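TonB-dependent siderophore receptor (Pseudomonas aeruginosa 39016, PDB 5NEC) probably takes up iron-siderophore complexes across the outer membrane, drawing on energy relayed by TonB. Local coordinates at residues T171-L176 against N192-D197; S209-A214 against H231-S236; W313-D318 against A713-S718. All blocks are in the same frame, centred on the assembly; numbering follows the deposited sequence.

Contacts 1 and 2 are successive antiparallel hairpins of the transmembrane beta-barrel, their centres about 10 Å apart. Strand 187-200 belongs to the first and strand 206-219 to the second, and these two strands are themselves paired, so four consecutive strands form one patch of wall. Its inner side meets the plug at Glu-120, whose two carboxylate oxygens bind Arg-173 of contact 1 and Arg-210 of contact 2. Contact 3 comes last along the chain, with centres about 31 and 29 Å from the others. It joins the end of strand 296-316 and the turn after it to the start of strand 716-719 and the loop before it, nearly 400 residues apart, probably on the extracellular side where siderophores arrive.

Contact 1: T171-L176 against N192-D197; sequences TRRYTL and NLLKHD
Arg-173 and His-196 face each other as a non-hydrogen-bonded pair in an antiparallel beta hairpin, strands 172-182 and 187-200 of the TonB-dependent receptor barrel. The local strand axes run 177° apart. Arg-173 leaves the backbone with CG anti to the backbone N and stays extended as far as NE, which carries its aliphatic part past the ND1 edge of the His-196 ring, the two side chains crossing obliquely. CB begins the contact 3.6 Å from His-196 ND1. CG comes in at the edge of the imidazole, in its plane, and CD keeps close to the same nitrogen. At the tip the guanidinium is turned 70° from the ring plane, with NH1 3.2 Å from His-196 ND1. One of its faces is covered by Leu-194, whose CD1 sits over the centre of the group, 3.7 Å from Arg-173 CZ. NH2 forms a salt bridge with Glu-120 of the plug, so the arginine links barrel wall to plug while its stem packs within the wall. The same methyl of Leu-194 also meets Thr-175, CD1 lying 3.9 Å from CG2; just before the strand, Thr-171 CG2 lies 4.0 Å from His-196 CE1. Three hydrogen-bonded pairs, Arg-172 with Asp-197, Tyr-174 with Lys-195 and Leu-176 with Leu-193, hold the backbones with six bonds; Tyr-174 N to Lys-195 O is 2.8 Å. Their side chains lie on the outer surface. There Lys-195 runs outward, the Tyr-174 hydroxyl bonds to that of Tyr-166 on the preceding strand, and Asp-197 OD2 bonds to Ser-209 on the following one. Further along the outer surface the contact is purely apolar: Leu-176 CB rests 4.2 Å from Leu-193 CB.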
loop_
_atom_site.group_PDB
_atom_site.type_symbol
_atom_site.label_atom_id
_atom_site.label_comp_id
_atom_site.label_asym_id
_atom_site.label_seq_id
_atom_site.Cartn_x
_atom_site.Cartn_y
_atom_site.Cartn_z
ATOM N N THR A 171 5.070 20.787 6.697
ATOM C CA THR A 171 3.782 20.075 6.763
ATOM C C THR A 171 2.722 20.975 7.420
ATOM O O THR A 171 2.968 21.545 8.480
ATOM C CB THR A 171 3.876 18.750 7.566
ATOM O OG1 THR A 171 4.717 17.827 6.876
ATOM C CG2 THR A 171 2.498 18.088 7.765
ATOM N N ARG A 172 1.580 21.129 6.759
ATOM C CA ARG A 172 0.413 21.755 7.328
ATOM C C ARG A 172 -0.745 20.836 6.988
ATOM O O ARG A 172 -1.230 20.824 5.855
ATOM C CB ARG A 172 0.197 23.143 6.727
ATOM C CG ARG A 172 1.314 24.144 7.001
ATOM C CD ARG A 172 0.852 25.565 6.599
ATOM N NE ARG A 172 1.907 26.586 6.745
ATOM C CZ ARG A 172 2.508 27.276 5.759
ATOM N NH1 ARG A 172 2.173 27.128 4.478
ATOM N NH2 ARG A 172 3.469 28.156 6.053
ATOM N N ARG A 173 -1.161 20.044 7.975
ATOM C CA ARG A 173 -2.177 19.006 7.813
ATOM C C ARG A 173 -3.348 19.255 8.769
ATOM O O ARG A 173 -3.145 19.433 9.976
ATOM C CB ARG A 173 -1.560 17.644 8.113
ATOM C CG ARG A 173 -2.493 16.454 7.909
ATOM C CD ARG A 173 -1.789 15.130 8.150
ATOM N NE ARG A 173 -2.697 13.993 7.994
ATOM C CZ ARG A 173 -2.895 13.273 6.882
ATOM N NH1 ARG A 173 -2.268 13.531 5.743
ATOM N NH2 ARG A 173 -3.734 12.249 6.922
ATOM N N TYR A 174 -4.559 19.259 8.224
ATOM C CA TYR A 174 -5.783 19.537 8.981
ATOM C C TYR A 174 -6.749 18.396 8.740
ATOM O O TYR A 174 -7.007 18.046 7.582
ATOM C CB TYR A 174 -6.397 20.873 8.536
ATOM C CG TYR A 174 -5.409 22.025 8.559
ATOM C CD1 TYR A 174 -5.219 22.773 9.711
ATOM C CD2 TYR A 174 -4.652 22.340 7.441
ATOM C CE1 TYR A 174 -4.311 23.815 9.752
ATOM C CE2 TYR A 174 -3.745 23.392 7.458
ATOM C CZ TYR A 174 -3.586 24.130 8.619
ATOM O OH TYR A 174 -2.681 25.159 8.684
ATOM N N THR A 175 -7.245 17.781 9.818
ATOM C CA THR A 175 -8.261 16.727 9.695
ATOM C C THR A 175 -9.447 17.006 10.606
ATOM O O THR A 175 -9.327 17.660 11.632
ATOM C CB THR A 175 -7.718 15.317 10.008
ATOM O OG1 THR A 175 -7.104 15.320 11.291
ATOM C CG2 THR A 175 -6.694 14.879 9.005
ATOM N N LEU A 176 -10.597 16.491 10.197
ATOM C CA LEU A 176 -11.826 16.603 10.950
ATOM C C LEU A 176 -12.572 15.296 10.739
ATOM O O LEU A 176 -12.634 14.815 9.623
ATOM C CB LEU A 176 -12.622 17.814 10.460
ATOM C CG LEU A 176 -13.735 18.347 11.386
ATOM C CD1 LEU A 176 -13.951 19.848 11.223
ATOM C CD2 LEU A 176 -15.042 17.594 11.172
ATOM N N ASN A 192 -15.525 12.904 7.115
ATOM C CA ASN A 192 -14.073 13.044 7.282
ATOM C C ASN A 192 -13.562 14.038 6.249
ATOM O O ASN A 192 -13.833 13.890 5.062
ATOM C CB ASN A 192 -13.349 11.707 7.111
ATOM C CG ASN A 192 -13.264 10.931 8.397
ATOM O OD1 ASN A 192 -12.267 11.010 9.112
ATOM N ND2 ASN A 192 -14.322 10.196 8.720
ATOM N N LEU A 193 -12.816 15.037 6.715
ATOM C CA LEU A 193 -12.221 16.055 5.869
ATOM C C LEU A 193 -10.712 16.063 6.023
ATOM O O LEU A 193 -10.208 15.775 7.104
ATOM C CB LEU A 193 -12.756 17.418 6.273
ATOM C CG LEU A 193 -14.255 17.625 6.131
ATOM C CD1 LEU A 193 -14.589 19.034 6.577
ATOM C CD2 LEU A 193 -14.729 17.361 4.701
ATOM N N LEU A 194 -10.011 16.439 4.948
ATOM C CA LEU A 194 -8.540 16.494 4.932
ATOM C C LEU A 194 -8.021 17.652 4.090
ATOM O O LEU A 194 -8.488 17.874 2.996
ATOM C CB LEU A 194 -7.951 15.185 4.378
ATOM C CG LEU A 194 -6.456 15.201 4.023
ATOM C CD1 LEU A 194 -5.604 15.304 5.276
ATOM C CD2 LEU A 194 -6.054 13.976 3.230
ATOM N N LYS A 195 -7.022 18.360 4.604
ATOM C CA LYS A 195 -6.215 19.291 3.810
ATOM C C LYS A 195 -4.758 19.056 4.203
ATOM O O LYS A 195 -4.429 19.122 5.393
ATOM C CB LYS A 195 -6.638 20.727 4.096
ATOM C CG LYS A 195 -5.951 21.798 3.258
ATOM C CD LYS A 195 -6.463 23.182 3.664
ATOM C CE LYS A 195 -5.673 24.318 3.047
ATOM N NZ LYS A 195 -5.695 24.225 1.564
ATOM N N HIS A 196 -3.906 18.749 3.216
ATOM C CA HIS A 196 -2.499 18.405 3.458
ATOM C C HIS A 196 -1.571 19.083 2.437
ATOM O O HIS A 196 -1.742 18.929 1.235
ATOM C CB HIS A 196 -2.321 16.882 3.415
ATOM C CG HIS A 196 -0.926 16.421 3.717
ATOM N ND1 HIS A 196 -0.502 16.126 4.992
ATOM C CD2 HIS A 196 0.142 16.211 2.912
ATOM C CE1 HIS A 196 0.763 15.749 4.963
ATOM N NE2 HIS A 196 1.181 15.803 3.712
ATOM N N ASP A 197 -0.618 19.850 2.948
ATOM C CA ASP A 197 0.442 20.464 2.166
ATOM C C ASP A 197 1.757 20.240 2.913
ATOM O O ASP A 197 1.801 20.268 4.139
ATOM C CB ASP A 197 0.187 21.964 1.972
ATOM C CG ASP A 197 -1.057 22.234 1.178
ATOM O OD1 ASP A 197 -2.155 22.242 1.758
ATOM O OD2 ASP A 197 -0.962 22.426 -0.047
#

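Contact 2: S209-A214 against H231-S236; sequences SRWGVA and HYHLES
Trp-211 lies against Glu-235 and His-233 on the outer surface of an antiparallel hairpin in the barrel wall, formed by strands 206-219 and 225-238. Two hydrogen-bonded pairs fix the backbones. In Trp-211 with Glu-235 the bond from Glu-235 N to Trp-211 O is nearly straight (170°) and measures 3.0 Å; in Val-213 with His-233 the bond from His-233 N is more bent. The Trp-211 CG occupies the crowded position between the backbone N and the carbonyl carbon (chi1 60°), which swings the indole across toward the neighbouring strand. Glu-235 runs beside it in the same direction, its CB over one indole face as an off-centre CH-pi contact, 4.0 Å from the centroid of the five-membered ring. The far rim of the indole touches His-233, with Trp-211 CH2 3.6 Å from His-233 NE2 and the two ring planes at 43°. That NE2 also donates to Glu-235 OE1 over 3.3 Å, a long and bent bond that meets the carboxylate from above its plane. The same OE1 forms a salt bridge with Arg-280, and ND1 of His-233 bonds to Asp-282; the two acids could favour a protonated imidazole, although Arg-280 close by would work against this. Val-213 CG1 packs on His-233 CB at 3.5 Å. On the inner surface Leu-234 faces Gly-212, and its CD1 folds over the backbone to lie 3.3 Å from Trp-211 O, while Arg-210 CB meets Ser-236 CB. The hairpin is flanked by strand 187-200, which pairs with 206-219, and by strand 276-291, which supplies Arg-280 and Asp-282; from within the barrel, Glu-120 and Asn-123 of the plug touch Leu-234 and Tyr-232 respectively.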
loop_
_atom_site.group_PDB
_atom_site.type_symbol
_atom_site.label_atom_id
_atom_site.label_comp_id
_atom_site.label_asym_id
_atom_site.label_seq_id
_atom_site.Cartn_x
_atom_site.Cartn_y
_atom_site.Cartn_z
ATOM N N SER A 209 0.437 18.345 -2.240
ATOM C CA SER A 209 -0.729 19.119 -1.918
ATOM C C SER A 209 -1.954 18.251 -2.204
ATOM O O SER A 209 -2.103 17.715 -3.295
ATOM C CB SER A 209 -0.749 20.379 -2.760
ATOM O OG SER A 209 -1.784 21.213 -2.330
ATOM N N ARG A 210 -2.812 18.074 -1.216
ATOM C CA ARG A 210 -4.025 17.298 -1.428
ATOM C C ARG A 210 -5.110 17.631 -0.424
ATOM O O ARG A 210 -4.859 18.187 0.643
ATOM C CB ARG A 210 -3.730 15.791 -1.397
ATOM C CG ARG A 210 -3.152 15.276 -0.089
ATOM C CD ARG A 210 -2.752 13.800 -0.196
ATOM N NE ARG A 210 -2.142 13.290 1.030
ATOM C CZ ARG A 210 -0.829 13.259 1.307
ATOM N NH1 ARG A 210 0.078 13.725 0.439
ATOM N NH2 ARG A 210 -0.411 12.756 2.480
ATOM N N TRP A 211 -6.329 17.282 -0.795
ATOM C CA TRP A 211 -7.451 17.447 0.087
ATOM C C TRP A 211 -8.476 16.374 -0.213
ATOM O O TRP A 211 -8.523 15.830 -1.313
ATOM C CB TRP A 211 -8.032 18.865 -0.026
ATOM C CG TRP A 211 -8.509 19.185 -1.378
ATOM C CD1 TRP A 211 -7.783 19.728 -2.397
ATOM C CD2 TRP A 211 -9.827 18.963 -1.889
ATOM N NE1 TRP A 211 -8.572 19.861 -3.519
ATOM C CE2 TRP A 211 -9.833 19.400 -3.234
ATOM C CE3 TRP A 211 -11.007 18.442 -1.336
ATOM C CZ2 TRP A 211 -10.981 19.344 -4.042
ATOM C CZ3 TRP A 211 -12.149 18.380 -2.133
ATOM C CH2 TRP A 211 -12.124 18.820 -3.480
ATOM N N GLY A 212 -9.282 16.074 0.792
ATOM C CA GLY A 212 -10.235 15.004 0.713
ATOM C C GLY A 212 -11.498 15.258 1.508
ATOM O O GLY A 212 -11.503 15.986 2.511
ATOM N N VAL A 213 -12.568 14.626 1.033
ATOM C CA VAL A 213 -13.880 14.680 1.657
ATOM C C VAL A 213 -14.482 13.283 1.569
ATOM O O VAL A 213 -14.521 12.699 0.501
ATOM C CB VAL A 213 -14.798 15.727 0.998
ATOM C CG1 VAL A 213 -14.948 15.493 -0.477
ATOM C CG2 VAL A 213 -16.173 15.744 1.659
ATOM N N ALA A 214 -14.919 12.751 2.715
ATOM C CA ALA A 214 -15.479 11.405 2.812
ATOM C C ALA A 214 -16.758 11.447 3.623
ATOM O O ALA A 214 -16.726 11.307 4.837
ATOM C CB ALA A 214 -14.471 10.453 3.444
ATOM N N HIS A 231 -19.277 8.032 0.170
ATOM C CA HIS A 231 -18.543 8.594 -0.921
ATOM C C HIS A 231 -17.150 8.962 -0.426
ATOM O O HIS A 231 -16.989 9.372 0.727
ATOM C CB HIS A 231 -19.257 9.793 -1.546
ATOM C CG HIS A 231 -18.692 10.171 -2.880
ATOM N ND1 HIS A 231 -19.144 9.618 -4.060
ATOM C CD2 HIS A 231 -17.646 10.962 -3.213
ATOM C CE1 HIS A 231 -18.424 10.086 -5.065
ATOM N NE2 HIS A 231 -17.505 10.900 -4.576
ATOM N N TYR A 232 -16.152 8.769 -1.300
ATOM C CA TYR A 232 -14.758 9.096 -1.033
ATOM C C TYR A 232 -14.193 9.963 -2.178
ATOM O O TYR A 232 -14.269 9.609 -3.348
ATOM C CB TYR A 232 -13.930 7.813 -0.879
ATOM C CG TYR A 232 -12.470 8.078 -0.581
ATOM C CD1 TYR A 232 -12.051 8.363 0.703
ATOM C CD2 TYR A 232 -11.505 8.058 -1.597
ATOM C CE1 TYR A 232 -10.718 8.602 0.990
ATOM C CE2 TYR A 232 -10.168 8.305 -1.322
ATOM C CZ TYR A 232 -9.779 8.569 -0.025
ATOM O OH TYR A 232 -8.464 8.822 0.287
ATOM N N HIS A 233 -13.611 11.096 -1.826
ATOM C CA HIS A 233 -13.066 12.006 -2.797
ATOM C C HIS A 233 -11.698 12.490 -2.340
ATOM O O HIS A 233 -11.591 13.006 -1.233
ATOM C CB HIS A 233 -13.983 13.200 -2.980
ATOM C CG HIS A 233 -13.505 14.156 -4.022
ATOM N ND1 HIS A 233 -13.721 13.948 -5.364
ATOM C CD2 HIS A 233 -12.777 15.294 -3.931
ATOM C CE1 HIS A 233 -13.157 14.917 -6.060
ATOM N NE2 HIS A 233 -12.577 15.746 -5.214
ATOM N N LEU A 234 -10.675 12.318 -3.188
ATOM C CA LEU A 234 -9.344 12.874 -2.951
ATOM C C LEU A 234 -8.786 13.477 -4.235
ATOM O O LEU A 234 -8.837 12.860 -5.300
ATOM C CB LEU A 234 -8.385 11.794 -2.433
ATOM C CG LEU A 234 -7.028 12.324 -1.917
ATOM C CD1 LEU A 234 -7.160 12.891 -0.511
ATOM C CD2 LEU A 234 -5.986 11.229 -1.931
ATOM N N GLU A 235 -8.228 14.672 -4.107
ATOM C CA GLU A 235 -7.642 15.420 -5.208
ATOM C C GLU A 235 -6.233 15.801 -4.802
ATOM O O GLU A 235 -6.026 16.229 -3.669
ATOM C CB GLU A 235 -8.459 16.682 -5.432
ATOM C CG GLU A 235 -8.269 17.345 -6.793
ATOM C CD GLU A 235 -9.548 17.996 -7.251
ATOM O OE1 GLU A 235 -10.565 17.244 -7.339
ATOM O OE2 GLU A 235 -9.556 19.223 -7.502
ATOM N N SER A 236 -5.259 15.633 -5.689
ATOM C CA SER A 236 -3.891 16.002 -5.357
ATOM C C SER A 236 -3.157 16.665 -6.491
ATOM O O SER A 236 -3.494 16.487 -7.638
ATOM C CB SER A 236 -3.116 14.810 -4.807
ATOM O OG SER A 236 -2.924 13.834 -5.772
#

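Contact 3: W313-D318 against A713-S718; sequences WTQPDD and AAHYAS
The Asp-318 carboxylate, stacked on the His-715 ring, is gripped at both oxygens: Gln-315 NE2 donates to the syn lone pair of Asp-318 OD1 at 2.8 Å, and OD2 forms a salt bridge with Arg-331 of the adjoining strand. Gln-315 OE1 is held by Asn-333 of that strand, so both ends of the amide are engaged. Carboxylate and imidazole planes are only 13° apart. Asp-318 CB stands almost on the ring normal, 3.8 Å from the centroid of the His-715 ring, and the carboxylate is offset toward the rim, where CG is 3.5 Å from His-715 CD2. Ala-714 CB covers the opposite face of the imidazole, which is thus sandwiched, while ND1 bonds to Ser-319. Next door, Tyr-716 has its ring beside Gln-315, and its side chain crosses those of Pro-316 and Gln-315 at about a right angle. Its CB rests 3.9 Å from Pro-316 CD, its CE1 lies 3.8 Å from Gln-315 NE2, and its hydroxyl comes to the edge of the Trp-313 indole. A water 2.7 Å from Pro-316 O lies between that carbonyl and the one of His-715, though its approach to the latter is doubtfully short. Strand 296-316 of the barrel is in this way joined to strand 716-719, which belongs to a small sheet with strands 244-245 and 708-711. No direct hydrogen bond crosses between the segments; they meet by the carboxylate-imidazole stack and by Tyr-716 packing on Pro-316 and Gln-315, with the water between the carbonyls. The stacked carboxylate could favour a positively charged imidazole at His-715, an effect that Arg-331 would be expected to weaken.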
loop_
_atom_site.group_PDB
_atom_site.type_symbol
_atom_site.label_atom_id
_atom_site.label_comp_id
_atom_site.label_asym_id
_atom_site.label_seq_id
_atom_site.Cartn_x
_atom_site.Cartn_y
_atom_site.Cartn_z
ATOM N N TRP A 313 6.916 13.994 -15.418
ATOM C CA TRP A 313 8.041 14.090 -14.496
ATOM C C TRP A 313 9.371 13.801 -15.193
ATOM O O TRP A 313 9.402 13.367 -16.348
ATOM C CB TRP A 313 7.810 13.170 -13.286
ATOM C CG TRP A 313 8.014 11.720 -13.533
ATOM C CD1 TRP A 313 9.110 11.002 -13.203
ATOM C CD2 TRP A 313 7.098 10.805 -14.139
ATOM N NE1 TRP A 313 8.954 9.689 -13.578
ATOM C CE2 TRP A 313 7.719 9.532 -14.146
ATOM C CE3 TRP A 313 5.800 10.924 -14.661
ATOM C CZ2 TRP A 313 7.092 8.379 -14.678
ATOM C CZ3 TRP A 313 5.184 9.777 -15.183
ATOM C CH2 TRP A 313 5.837 8.529 -15.193
ATOM N N THR A 314 10.460 14.055 -14.465
ATOM C CA THR A 314 11.826 13.928 -14.988
ATOM C C THR A 314 12.528 12.701 -14.406
ATOM O O THR A 314 12.394 12.403 -13.228
ATOM C CB THR A 314 12.634 15.193 -14.665
ATOM O OG1 THR A 314 11.980 16.340 -15.229
ATOM C CG2 THR A 314 14.074 15.095 -15.190
ATOM N N GLN A 315 13.257 11.983 -15.249
ATOM C CA GLN A 315 14.134 10.883 -14.801
ATOM C C GLN A 315 15.579 11.249 -15.134
ATOM O O GLN A 315 15.874 11.627 -16.269
ATOM C CB GLN A 315 13.776 9.578 -15.479
ATOM C CG GLN A 315 12.303 9.272 -15.392
ATOM C CD GLN A 315 11.927 7.903 -15.920
ATOM O OE1 GLN A 315 10.749 7.557 -15.896
ATOM N NE2 GLN A 315 12.903 7.125 -16.406
ATOM N N PRO A 316 16.479 11.113 -14.156
ATOM C CA PRO A 316 17.851 11.554 -14.366
ATOM C C PRO A 316 18.673 10.613 -15.239
ATOM O O PRO A 316 19.034 9.520 -14.816
ATOM C CB PRO A 316 18.405 11.639 -12.946
ATOM C CG PRO A 316 17.622 10.649 -12.155
ATOM C CD PRO A 316 16.317 10.435 -12.855
ATOM N N ASP A 317 18.878 11.046 -16.485
ATOM C CA ASP A 317 19.838 10.493 -17.456
ATOM C C ASP A 317 19.487 9.234 -18.223
ATOM O O ASP A 317 20.141 8.945 -19.225
ATOM C CB ASP A 317 21.248 10.341 -16.840
ATOM C CG ASP A 317 22.364 10.630 -17.853
ATOM O OD1 ASP A 317 22.174 11.579 -18.645
ATOM O OD2 ASP A 317 23.403 9.913 -17.868
ATOM N N ASP A 318 18.469 8.503 -17.786
ATOM C CA ASP A 318 18.120 7.175 -18.340
ATOM C C ASP A 318 19.279 6.345 -18.937
ATOM O O ASP A 318 19.201 5.849 -20.061
ATOM C CB ASP A 318 16.917 7.281 -19.306
ATOM C CG ASP A 318 15.550 7.297 -18.568
ATOM O OD1 ASP A 318 15.450 7.729 -17.384
ATOM O OD2 ASP A 318 14.547 6.878 -19.200
ATOM N N ALA A 713 13.750 -0.701 -11.992
ATOM C CA ALA A 713 14.433 -1.703 -12.820
ATOM C C ALA A 713 15.561 -1.147 -13.671
ATOM O O ALA A 713 16.469 -1.885 -14.049
ATOM C CB ALA A 713 13.442 -2.428 -13.715
ATOM N N ALA A 714 15.494 0.139 -13.980
ATOM C CA ALA A 714 16.526 0.806 -14.718
ATOM C C ALA A 714 16.636 2.263 -14.277
ATOM O O ALA A 714 15.714 2.814 -13.686
ATOM C CB ALA A 714 16.243 0.714 -16.208
ATOM N N HIS A 715 17.810 2.845 -14.530
ATOM C CA HIS A 715 18.010 4.277 -14.599
ATOM C C HIS A 715 18.196 4.986 -13.267
ATOM O O HIS A 715 19.124 5.792 -13.147
ATOM C CB HIS A 715 16.898 4.949 -15.398
ATOM C CG HIS A 715 16.634 4.309 -16.728
ATOM N ND1 HIS A 715 17.643 3.872 -17.561
ATOM C CD2 HIS A 715 15.474 4.036 -17.372
ATOM C CE1 HIS A 715 17.118 3.361 -18.659
ATOM N NE2 HIS A 715 15.805 3.448 -18.570
ATOM N N TYR A 716 17.336 4.716 -12.283
ATOM C CA TYR A 716 17.291 5.516 -11.051
ATOM C C TYR A 716 16.554 4.859 -9.878
ATOM O O TYR A 716 15.920 3.824 -10.026
ATOM C CB TYR A 716 16.667 6.894 -11.333
ATOM C CG TYR A 716 15.163 6.880 -11.465
ATOM C CD1 TYR A 716 14.548 6.327 -12.586
ATOM C CD2 TYR A 716 14.347 7.416 -10.448
ATOM C CE1 TYR A 716 13.174 6.285 -12.696
ATOM C CE2 TYR A 716 12.974 7.392 -10.555
ATOM C CZ TYR A 716 12.394 6.844 -11.687
ATOM O OH TYR A 716 11.050 6.816 -11.799
ATOM N N ALA A 717 16.662 5.507 -8.725
ATOM C CA ALA A 717 15.997 5.109 -7.501
ATOM C C ALA A 717 15.407 6.329 -6.797
ATOM O O ALA A 717 15.846 7.474 -6.988
ATOM C CB ALA A 717 16.995 4.445 -6.574
ATOM N N SER A 718 14.418 6.063 -5.955
ATOM C CA SER A 718 13.744 7.098 -5.192
ATOM C C SER A 718 14.418 7.250 -3.846
ATOM O O SER A 718 14.653 6.265 -3.176
ATOM C CB SER A 718 12.277 6.740 -4.997
ATOM O OG SER A 718 11.687 7.638 -4.080
HETATM O O HOH W 1 20.068 7.065 -15.112
#